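Side-chain contacts in carboxynorspermidine decarboxylase (Campylobacter jejuni subsp. jejuni 81116, PDB 3N29), which probably removes the carboxyl group of carboxynorspermidine to give norspermidine, using pyridoxal-5'-phosphate as cofactor: residues F201-E206 and E213-V218; G237-T242 and V266-G271; E303-D308 and N387-P392. One frame throughout, in Å; residues are numbered along the deposited sequence.

Contact 1 of 3, residues F201-E206 and E213-V218; sequences FHALCE and EAVLKV. With PLP (pyridoxal-5'-phosphate), chain C; NSD (N-(3-aminopropyl)propane-1,3-diamine), chain D.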
loop_
_atom_site.group_PDB
_atom_site.type_symbol
_atom_site.label_atom_id
_atom_site.label_comp_id
_atom_site.label_asym_id
_atom_site.label_seq_id
_atom_site.Cartn_x
_atom_site.Cartn_y
_atom_site.Cartn_z
ATOM N N PHE A 201 -22.013 -13.467 -9.517
ATOM C CA PHE A 201 -20.808 -13.188 -10.312
ATOM C C PHE A 201 -20.261 -11.780 -10.053
ATOM O O PHE A 201 -21.006 -10.875 -9.659
ATOM C CB PHE A 201 -20.946 -13.476 -11.818
ATOM C CG PHE A 201 -21.896 -12.574 -12.550
ATOM C CD1 PHE A 201 -21.473 -11.336 -13.044
ATOM C CD2 PHE A 201 -23.222 -12.965 -12.725
ATOM C CE1 PHE A 201 -22.378 -10.466 -13.666
ATOM C CE2 PHE A 201 -24.158 -12.147 -13.364
ATOM C CZ PHE A 201 -23.739 -10.887 -13.852
ATOM N N HIS A 202 -18.962 -11.623 -10.314
ATOM C CA HIS A 202 -18.330 -10.326 -10.409
ATOM C C HIS A 202 -17.280 -10.391 -11.489
ATOM O O HIS A 202 -16.273 -11.104 -11.383
ATOM C CB HIS A 202 -17.811 -9.811 -9.033
ATOM C CG HIS A 202 -16.991 -8.559 -9.119
ATOM N ND1 HIS A 202 -17.547 -7.301 -9.184
ATOM C CD2 HIS A 202 -15.639 -8.377 -9.144
ATOM C CE1 HIS A 202 -16.581 -6.399 -9.260
ATOM N NE2 HIS A 202 -15.409 -7.027 -9.234
ATOM N N ALA A 203 -17.540 -9.657 -12.553
ATOM C CA ALA A 203 -16.872 -9.838 -13.812
ATOM C C ALA A 203 -16.493 -8.523 -14.494
ATOM O O ALA A 203 -16.045 -8.548 -15.636
ATOM C CB ALA A 203 -17.783 -10.680 -14.743
ATOM N N LEU A 204 -16.661 -7.380 -13.820
ATOM C CA LEU A 204 -16.459 -6.085 -14.448
ATOM C C LEU A 204 -15.603 -5.135 -13.611
ATOM O O LEU A 204 -15.624 -5.187 -12.358
ATOM C CB LEU A 204 -17.809 -5.387 -14.738
ATOM C CG LEU A 204 -18.788 -6.142 -15.668
ATOM C CD1 LEU A 204 -20.122 -5.411 -15.737
ATOM C CD2 LEU A 204 -18.189 -6.312 -17.065
ATOM N N CYS A 205 -15.005 -4.182 -14.323
ATOM C CA CYS A 205 -14.273 -3.116 -13.689
ATOM C C CYS A 205 -14.398 -1.813 -14.488
ATOM O O CYS A 205 -13.995 -1.734 -15.662
ATOM C CB CYS A 205 -12.817 -3.539 -13.426
ATOM S SG CYS A 205 -12.024 -2.105 -12.574
ATOM N N GLU A 206 -15.034 -0.804 -13.881
ATOM C CA GLU A 206 -15.289 0.518 -14.507
ATOM C C GLU A 206 -15.955 0.362 -15.872
ATOM O O GLU A 206 -15.547 0.983 -16.849
ATOM C CB GLU A 206 -14.020 1.380 -14.639
ATOM C CG GLU A 206 -13.347 1.669 -13.277
ATOM C CD GLU A 206 -12.206 2.620 -13.407
ATOM O OE1 GLU A 206 -12.240 3.664 -12.719
ATOM O OE2 GLU A 206 -11.308 2.355 -14.265
ATOM N N GLU A 213 -24.555 -6.517 -20.103
ATOM C CA GLU A 213 -25.320 -7.283 -21.123
ATOM C C GLU A 213 -24.498 -8.473 -21.731
ATOM O O GLU A 213 -24.949 -9.618 -21.667
ATOM C CB GLU A 213 -25.884 -6.358 -22.196
ATOM C CG GLU A 213 -26.548 -7.087 -23.317
ATOM C CD GLU A 213 -27.361 -6.227 -24.207
ATOM O OE1 GLU A 213 -26.794 -5.333 -24.885
ATOM O OE2 GLU A 213 -28.600 -6.480 -24.239
ATOM N N ALA A 214 -23.272 -8.209 -22.200
ATOM C CA ALA A 214 -22.378 -9.265 -22.746
ATOM C C ALA A 214 -22.084 -10.335 -21.704
ATOM O O ALA A 214 -22.138 -11.511 -22.027
ATOM C CB ALA A 214 -21.076 -8.686 -23.257
ATOM N N VAL A 215 -21.842 -9.950 -20.457
ATOM C CA VAL A 215 -21.600 -10.947 -19.369
ATOM C C VAL A 215 -22.861 -11.760 -19.052
ATOM O O VAL A 215 -22.797 -12.991 -18.901
ATOM C CB VAL A 215 -20.988 -10.343 -18.034
ATOM C CG1 VAL A 215 -20.864 -11.444 -16.971
ATOM C CG2 VAL A 215 -19.568 -9.760 -18.280
ATOM N N LEU A 216 -24.024 -11.102 -19.034
ATOM C CA LEU A 216 -25.287 -11.821 -18.733
ATOM C C LEU A 216 -25.570 -12.828 -19.787
ATOM O O LEU A 216 -26.023 -13.945 -19.499
ATOM C CB LEU A 216 -26.493 -10.870 -18.622
ATOM C CG LEU A 216 -26.515 -10.149 -17.277
ATOM C CD1 LEU A 216 -27.585 -9.028 -17.308
ATOM C CD2 LEU A 216 -26.791 -11.061 -16.114
ATOM N N LYS A 217 -25.320 -12.453 -21.033
ATOM C CA LYS A 217 -25.493 -13.427 -22.106
ATOM C C LYS A 217 -24.679 -14.704 -21.874
ATOM O O LYS A 217 -25.220 -15.830 -22.062
ATOM C CB LYS A 217 -25.184 -12.822 -23.469
ATOM C CG LYS A 217 -26.163 -11.705 -23.874
ATOM C CD LYS A 217 -26.015 -11.303 -25.356
ATOM C CE LYS A 217 -26.629 -9.934 -25.566
ATOM N NZ LYS A 217 -26.842 -9.487 -26.963
ATOM N N VAL A 218 -23.405 -14.542 -21.471
ATOM C CA VAL A 218 -22.529 -15.685 -21.215
ATOM C C VAL A 218 -22.947 -16.444 -19.941
ATOM O O VAL A 218 -22.991 -17.666 -19.895
ATOM C CB VAL A 218 -21.048 -15.256 -21.151
ATOM C CG1 VAL A 218 -20.148 -16.497 -20.845
ATOM C CG2 VAL A 218 -20.648 -14.583 -22.436
HETATM N N1 PLP C . -18.253 -7.313 -5.554
HETATM C C2 PLP C . -17.103 -8.050 -5.524
HETATM C C2A PLP C . -17.165 -9.533 -5.258
HETATM C C3 PLP C . -15.859 -7.369 -5.700
HETATM O O3 PLP C . -14.667 -8.095 -5.658
HETATM C C4 PLP C . -15.824 -5.977 -5.914
HETATM C C4A PLP C . -14.483 -5.269 -6.055
HETATM C C5 PLP C . -17.027 -5.259 -5.994
HETATM C C6 PLP C . -18.231 -5.969 -5.806
HETATM C C5A PLP C . -17.053 -3.767 -6.235
HETATM O O4P PLP C . -16.345 -3.415 -7.397
HETATM P P PLP C . -16.294 -1.932 -7.930
HETATM O O1P PLP C . -15.796 -1.077 -6.780
HETATM O O2P PLP C . -17.736 -1.520 -8.312
HETATM O O3P PLP C . -15.474 -1.910 -9.140
HETATM C C1 NSD D . -12.402 -1.288 -8.859
HETATM N N1 NSD D . -13.155 -0.476 -9.770
HETATM C C2 NSD D . -11.679 -2.405 -9.533
HETATM N N2 NSD D . -10.324 -3.440 -7.859
HETATM C C3 NSD D . -11.339 -3.524 -8.615
HETATM N N3 NSD D . -7.574 -0.512 -6.108
HETATM C C4 NSD D . -9.507 -2.474 -7.797
HETATM C C5 NSD D . -8.401 -2.630 -6.792
HETATM C C6 NSD D . -7.318 -1.600 -6.994
#
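Val215 of helix 209-223 meets Phe201, Ala203 and Leu204 in a purely apolar contact, where the loop that follows barrel strand 198-200 is covered by the next helix of the beta/alpha barrel. Val215 is the hub, and its two methyls share the work. CG1 lies 3.8 Å from CE1 of Phe201, while CG2 packs 3.9 Å from CD2 of Leu204. A beta-branched residue suits this place because its short, forked side chain can serve several neighbours at once. Ala203 offers a single methyl, CB, which lies 3.9 Å from CG1 of Val215 and also approaches CG2. Leu216, one residue on, sends CD2 to the edge of the Phe201 ring, near the ring plane, 3.8 Å from CZ, and the two side chains cross at about a right angle.

His202, by contrast, turns from the helix: with CG anti to the backbone N (chi1 172°), its ring lies over the pyridoxal ring, CE1 being 3.5 Å from C4 of the cofactor. Cys205 lies in the norspermidine pocket. Phe201, Ala203 and Leu204 thus face the helix, while His202 and Cys205 serve the ligands. Phe201 also meets the rings of Phe219 and Phe235, Leu216 touches Phe258 of helix 248-262, and backbone bonds tie Phe201 to Asn234, at the end of strand 232-234.

Contact 2 of 3, residues G237-T242 and V266-G271; sequences GGHHIT and VYLEPG. With PLP (pyridoxal-5'-phosphate), chain C.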
loop_
_atom_site.group_PDB
_atom_site.type_symbol
_atom_site.label_atom_id
_atom_site.label_comp_id
_atom_site.label_asym_id
_atom_site.label_seq_id
_atom_site.Cartn_x
_atom_site.Cartn_y
_atom_site.Cartn_z
ATOM N N GLY A 237 -20.064 -6.080 -8.874
ATOM C CA GLY A 237 -19.799 -4.677 -8.997
ATOM C C GLY A 237 -19.168 -4.386 -10.334
ATOM O O GLY A 237 -19.270 -5.181 -11.268
ATOM N N GLY A 238 -18.453 -3.261 -10.413
ATOM C CA GLY A 238 -17.848 -2.832 -11.644
ATOM C C GLY A 238 -18.683 -2.041 -12.618
ATOM O O GLY A 238 -18.223 -1.743 -13.709
ATOM N N HIS A 239 -19.914 -1.742 -12.226
ATOM C CA HIS A 239 -20.894 -1.004 -13.047
ATOM C C HIS A 239 -20.616 0.460 -12.725
ATOM O O HIS A 239 -20.795 0.897 -11.590
ATOM C CB HIS A 239 -22.324 -1.387 -12.636
ATOM C CG HIS A 239 -22.491 -2.867 -12.421
ATOM N ND1 HIS A 239 -22.323 -3.766 -13.433
ATOM C CD2 HIS A 239 -22.643 -3.606 -11.292
ATOM C CE1 HIS A 239 -22.414 -5.003 -12.963
ATOM N NE2 HIS A 239 -22.624 -4.933 -11.663
ATOM N N HIS A 240 -20.202 1.213 -13.723
ATOM C CA HIS A 240 -19.738 2.591 -13.523
ATOM C C HIS A 240 -20.984 3.469 -13.663
ATOM O O HIS A 240 -21.035 4.387 -14.494
ATOM C CB HIS A 240 -18.759 2.910 -14.676
ATOM C CG HIS A 240 -17.611 3.782 -14.299
ATOM N ND1 HIS A 240 -17.451 4.318 -13.045
ATOM C CD2 HIS A 240 -16.504 4.146 -15.003
ATOM C CE1 HIS A 240 -16.329 5.009 -12.997
ATOM N NE2 HIS A 240 -15.727 4.917 -14.165
ATOM N N ILE A 241 -21.963 3.186 -12.838
ATOM C CA ILE A 241 -23.304 3.735 -12.952
ATOM C C ILE A 241 -23.354 5.245 -12.838
ATOM O O ILE A 241 -24.220 5.918 -13.455
ATOM C CB ILE A 241 -24.216 3.087 -11.878
ATOM C CG1 ILE A 241 -24.395 1.594 -12.174
ATOM C CG2 ILE A 241 -25.651 3.759 -11.867
ATOM C CD1 ILE A 241 -25.000 0.783 -11.041
ATOM N N THR A 242 -22.456 5.798 -12.044
ATOM C CA THR A 242 -22.500 7.209 -11.752
ATOM C C THR A 242 -21.505 8.022 -12.614
ATOM O O THR A 242 -21.421 9.235 -12.482
ATOM C CB THR A 242 -22.193 7.475 -10.278
ATOM O OG1 THR A 242 -20.909 6.915 -9.952
ATOM C CG2 THR A 242 -23.270 6.873 -9.412
ATOM N N VAL A 266 -32.658 -9.573 -7.839
ATOM C CA VAL A 266 -31.324 -9.260 -8.333
ATOM C C VAL A 266 -30.695 -8.307 -7.328
ATOM O O VAL A 266 -31.369 -7.426 -6.789
ATOM C CB VAL A 266 -31.388 -8.519 -9.706
ATOM C CG1 VAL A 266 -30.024 -8.020 -10.074
ATOM C CG2 VAL A 266 -31.902 -9.469 -10.833
ATOM N N TYR A 267 -29.410 -8.491 -7.086
ATOM C CA TYR A 267 -28.583 -7.609 -6.263
ATOM C C TYR A 267 -27.480 -7.018 -7.099
ATOM O O TYR A 267 -26.920 -7.687 -8.005
ATOM C CB TYR A 267 -27.962 -8.391 -5.098
ATOM C CG TYR A 267 -28.955 -8.769 -4.067
ATOM C CD1 TYR A 267 -29.148 -7.967 -2.949
ATOM C CD2 TYR A 267 -29.743 -9.914 -4.212
ATOM C CE1 TYR A 267 -30.050 -8.285 -1.988
ATOM C CE2 TYR A 267 -30.702 -10.228 -3.254
ATOM C CZ TYR A 267 -30.842 -9.403 -2.155
ATOM O OH TYR A 267 -31.751 -9.667 -1.172
ATOM N N LEU A 268 -27.156 -5.742 -6.847
ATOM C CA LEU A 268 -25.977 -5.115 -7.476
ATOM C C LEU A 268 -25.062 -4.629 -6.358
ATOM O O LEU A 268 -25.558 -4.235 -5.304
ATOM C CB LEU A 268 -26.345 -3.946 -8.366
ATOM C CG LEU A 268 -27.295 -4.079 -9.559
ATOM C CD1 LEU A 268 -27.671 -2.735 -10.090
ATOM C CD2 LEU A 268 -26.688 -4.882 -10.701
ATOM N N GLU A 269 -23.747 -4.609 -6.579
ATOM C CA GLU A 269 -22.893 -4.287 -5.476
ATOM C C GLU A 269 -21.739 -3.429 -5.966
ATOM O O GLU A 269 -20.535 -3.821 -5.865
ATOM C CB GLU A 269 -22.520 -5.525 -4.653
ATOM C CG GLU A 269 -22.059 -6.657 -5.428
ATOM C CD GLU A 269 -21.608 -7.912 -4.608
ATOM O OE1 GLU A 269 -20.605 -8.464 -5.047
ATOM O OE2 GLU A 269 -22.194 -8.281 -3.543
ATOM N N PRO A 270 -22.077 -2.212 -6.395
ATOM C CA PRO A 270 -21.071 -1.249 -6.728
ATOM C C PRO A 270 -20.256 -0.765 -5.518
ATOM O O PRO A 270 -20.791 -0.611 -4.403
ATOM C CB PRO A 270 -21.893 -0.114 -7.243
ATOM C CG PRO A 270 -23.115 -0.149 -6.495
ATOM C CD PRO A 270 -23.418 -1.601 -6.482
ATOM N N GLY A 271 -18.974 -0.548 -5.757
ATOM C CA GLY A 271 -18.139 0.186 -4.806
ATOM C C GLY A 271 -17.722 1.563 -5.373
ATOM O O GLY A 271 -18.145 2.639 -4.893
HETATM N N1 PLP C . -18.253 -7.313 -5.554
HETATM C C2 PLP C . -17.103 -8.050 -5.524
HETATM C C2A PLP C . -17.165 -9.533 -5.258
HETATM C C3 PLP C . -15.859 -7.369 -5.700
HETATM O O3 PLP C . -14.667 -8.095 -5.658
HETATM C C4 PLP C . -15.824 -5.977 -5.914
HETATM C C4A PLP C . -14.483 -5.269 -6.055
HETATM C C5 PLP C . -17.027 -5.259 -5.994
HETATM C C6 PLP C . -18.231 -5.969 -5.806
HETATM C C5A PLP C . -17.053 -3.767 -6.235
HETATM O O4P PLP C . -16.345 -3.415 -7.397
HETATM P P PLP C . -16.294 -1.932 -7.930
HETATM O O1P PLP C . -15.796 -1.077 -6.780
HETATM O O2P PLP C . -17.736 -1.520 -8.312
HETATM O O3P PLP C . -15.474 -1.910 -9.140
#
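Gly237 and Glu269 touch where the loops leaving barrel strands 232-234 and 265-268 run side by side, and here the backbones are tightly packed: CA of Gly237 sits 3.3 Å from O of Glu269. That CA is wedged between this carbonyl and C5A of the cofactor, a place that suits glycine. Gly238, at positive phi (85°), is likewise at home as glycine, and its N donates to phosphate O2P at 2.8 Å. Gly271 N donates to the same oxygen at 3.0 Å along an almost straight line (178°), so both loops grip it.

At the other end of the cofactor, Glu269 carries OE1 to within 2.7 Å of the pyridine N1; its carboxylate would be expected to stabilise a protonated ring, as in related PLP decarboxylases. His200 bonds to OE1, while Thr96 and Asn234 hold OE2.

The looser part lies farther from the cofactor, yet is buried rather than open to solvent. There CD2 of Leu268 comes only to 4.2 Å from NE2 of His239, and the side chains cross at about a right angle. His239 NE2 is bonded to Phe235 O, while its ring has Gly237 O over one face. Behind this part, helix 248-262 meets Ile241 and Leu268 through Leu251 and Cys255, and strand 71-75 flanks Glu269 and Pro270.

Contact 3 of 3, residues E303-D308 and N387-P392; sequences EAHMPD and NGIRLP. With NSD (N-(3-aminopropyl)propane-1,3-diamine), chain D.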
loop_
_atom_site.group_PDB
_atom_site.type_symbol
_atom_site.label_atom_id
_atom_site.label_comp_id
_atom_site.label_asym_id
_atom_site.label_seq_id
_atom_site.Cartn_x
_atom_site.Cartn_y
_atom_site.Cartn_z
ATOM N N GLU A 303 2.874 7.220 -3.246
ATOM C CA GLU A 303 3.044 5.824 -2.794
ATOM C C GLU A 303 2.158 5.454 -1.572
ATOM O O GLU A 303 1.535 4.393 -1.538
ATOM C CB GLU A 303 4.481 5.606 -2.398
ATOM C CG GLU A 303 4.737 4.199 -1.788
ATOM C CD GLU A 303 5.373 3.227 -2.798
ATOM O OE1 GLU A 303 5.854 3.718 -3.873
ATOM O OE2 GLU A 303 5.390 2.005 -2.486
ATOM N N ALA A 304 2.059 6.378 -0.607
ATOM C CA ALA A 304 1.382 6.080 0.658
ATOM C C ALA A 304 -0.076 6.486 0.632
ATOM O O ALA A 304 -0.905 5.837 1.332
ATOM C CB ALA A 304 2.140 6.783 1.792
ATOM N N HIS A 305 -0.415 7.543 -0.137
ATOM C CA HIS A 305 -1.758 8.190 -0.067
ATOM C C HIS A 305 -2.612 8.063 -1.327
ATOM O O HIS A 305 -3.831 8.189 -1.254
ATOM C CB HIS A 305 -1.603 9.688 0.325
ATOM C CG HIS A 305 -0.871 9.926 1.620
ATOM N ND1 HIS A 305 -0.277 11.117 1.919
ATOM C CD2 HIS A 305 -0.570 9.099 2.647
ATOM C CE1 HIS A 305 0.342 11.041 3.092
ATOM N NE2 HIS A 305 0.165 9.821 3.564
ATOM N N MET A 306 -1.985 7.784 -2.507
ATOM C CA MET A 306 -2.723 7.515 -3.719
ATOM C C MET A 306 -2.081 6.271 -4.345
ATOM O O MET A 306 -1.604 6.345 -5.477
ATOM C CB MET A 306 -2.709 8.724 -4.718
ATOM C CG MET A 306 -3.426 10.079 -4.201
ATOM S SD MET A 306 -3.232 11.498 -5.331
ATOM C CE MET A 306 -1.662 12.162 -4.829
ATOM N N PRO A 307 -1.991 5.181 -3.626
ATOM C CA PRO A 307 -1.247 4.004 -4.060
ATOM C C PRO A 307 -1.601 3.497 -5.456
ATOM O O PRO A 307 -0.738 3.069 -6.135
ATOM C CB PRO A 307 -1.582 2.972 -3.008
ATOM C CG PRO A 307 -2.596 3.531 -2.205
ATOM C CD PRO A 307 -2.734 4.927 -2.400
ATOM N N ASP A 308 -2.849 3.556 -5.844
ATOM C CA ASP A 308 -3.222 3.104 -7.158
ATOM C C ASP A 308 -2.578 3.897 -8.295
ATOM O O ASP A 308 -2.409 3.370 -9.338
ATOM C CB ASP A 308 -4.723 2.980 -7.345
ATOM C CG ASP A 308 -5.327 1.810 -6.570
ATOM O OD1 ASP A 308 -4.622 0.915 -6.103
ATOM O OD2 ASP A 308 -6.513 1.806 -6.419
ATOM N N ASN A 387 7.218 5.056 5.645
ATOM C CA ASN A 387 8.197 6.117 5.942
ATOM C C ASN A 387 7.680 6.997 7.069
ATOM O O ASN A 387 8.188 8.075 7.292
ATOM C CB ASN A 387 8.501 6.950 4.695
ATOM C CG ASN A 387 9.937 7.406 4.592
ATOM O OD1 ASN A 387 10.262 8.071 3.603
ATOM N ND2 ASN A 387 10.828 7.066 5.617
ATOM N N GLY A 388 6.696 6.528 7.845
ATOM C CA GLY A 388 6.186 7.350 8.883
ATOM C C GLY A 388 5.549 8.651 8.401
ATOM O O GLY A 388 5.452 9.602 9.178
ATOM N N ILE A 389 5.080 8.706 7.145
ATOM C CA ILE A 389 4.434 9.914 6.655
ATOM C C ILE A 389 3.124 10.073 7.389
ATOM O O ILE A 389 2.370 9.130 7.493
ATOM C CB ILE A 389 4.226 9.881 5.132
ATOM C CG1 ILE A 389 5.599 9.749 4.481
ATOM C CG2 ILE A 389 3.651 11.199 4.596
ATOM C CD1 ILE A 389 6.671 10.686 5.092
ATOM N N ARG A 390 2.851 11.297 7.804
ATOM C CA ARG A 390 1.605 11.632 8.429
ATOM C C ARG A 390 0.448 11.359 7.490
ATOM O O ARG A 390 0.411 11.841 6.392
ATOM C CB ARG A 390 1.604 13.122 8.845
ATOM C CG ARG A 390 0.383 13.573 9.677
ATOM C CD ARG A 390 0.597 15.031 10.350
ATOM N NE ARG A 390 1.984 15.581 10.305
ATOM C CZ ARG A 390 2.322 16.839 10.689
ATOM N NH1 ARG A 390 1.394 17.637 11.191
ATOM N NH2 ARG A 390 3.580 17.308 10.596
ATOM N N LEU A 391 -0.490 10.585 7.952
ATOM C CA LEU A 391 -1.685 10.238 7.163
ATOM C C LEU A 391 -2.553 11.463 6.886
ATOM O O LEU A 391 -2.681 12.354 7.753
ATOM C CB LEU A 391 -2.540 9.270 7.999
ATOM C CG LEU A 391 -2.030 7.860 8.051
ATOM C CD1 LEU A 391 -2.635 7.064 9.257
ATOM C CD2 LEU A 391 -2.351 7.147 6.723
ATOM N N PRO A 392 -3.234 11.478 5.739
ATOM C CA PRO A 392 -4.236 12.556 5.535
ATOM C C PRO A 392 -5.399 12.294 6.452
ATOM O O PRO A 392 -5.809 11.143 6.553
ATOM C CB PRO A 392 -4.639 12.398 4.053
ATOM C CG PRO A 392 -3.421 11.607 3.454
ATOM C CD PRO A 392 -3.129 10.625 4.552
HETATM C C1 NSD D . -12.402 -1.288 -8.859
HETATM N N1 NSD D . -13.155 -0.476 -9.770
HETATM C C2 NSD D . -11.679 -2.405 -9.533
HETATM N N2 NSD D . -10.324 -3.440 -7.859
HETATM C C3 NSD D . -11.339 -3.524 -8.615
HETATM N N3 NSD D . -7.574 -0.512 -6.108
HETATM C C4 NSD D . -9.507 -2.474 -7.797
HETATM C C5 NSD D . -8.401 -2.630 -6.792
HETATM C C6 NSD D . -7.318 -1.600 -6.994
HETATM O O HOH W 1 0.664 8.201 5.860
#
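His305, at the end of helix 302-305, lays its ring against Pro392 and carries CE1 to CG2 of Ile389 and O of Arg390. Its CB is 4.1 Å from CG of Pro392. From there CG is anti to the carbonyl carbon (chi1 -57°), a torsion that carries the ring out to the loop. CG and ND1 lie under CG of Pro392, which stands over the same face as CD, and ND1 is also bonded to Thr300 OG1. CD2 meets CD of Pro392, which stands 3.5 Å from the ring centroid and only 11° off the normal: a CH-pi contact over the face, well served by the flat imidazole and the rigid proline ring. Farther out, CE1 lies 3.4 Å from O of Arg390 and 3.6 Å from CG2 of Ile389. At the tip, NE2 meets a water that lies in the ring plane; this water is unusually close to O of Ile389, so that link is doubtful.

At the far end of 303-308, OD2 of Asp308 accepts a bond from N3 of norspermidine at 2.6 Å; Lys382 pairs with OD1. On the other segment, Arg390 reaches across the dimer interface to Glu125 and Asp124 of the second subunit. Strand 279-290 supports the contact through Leu281, which touches both His305 and Pro392, while the loop 387-392 leads directly into strand 393-397.

How the contacts relate
The contacts follow one another along the chain, each closing before the next opens. Contacts 1 and 2 belong to the eight-stranded beta/alpha barrel, with centres about 11 Å apart; they gather at the ends of its last three strands, 198-200, 232-234 and 265-268, with helix 209-223 in contact 1. They touch directly, His202 ND1 probably hydrogen-bonded to Gly237 N and Leu204 packing on His239, and both border the same PLP. Contact 3 lies beside the mixed sheet, its centre about 33 Å from that of contact 1 and about 28 Å from that of contact 2. Norspermidine spans the gap: contact 1 meets one end and contact 3 the other, so the ligand site draws on both barrel and sheet regions.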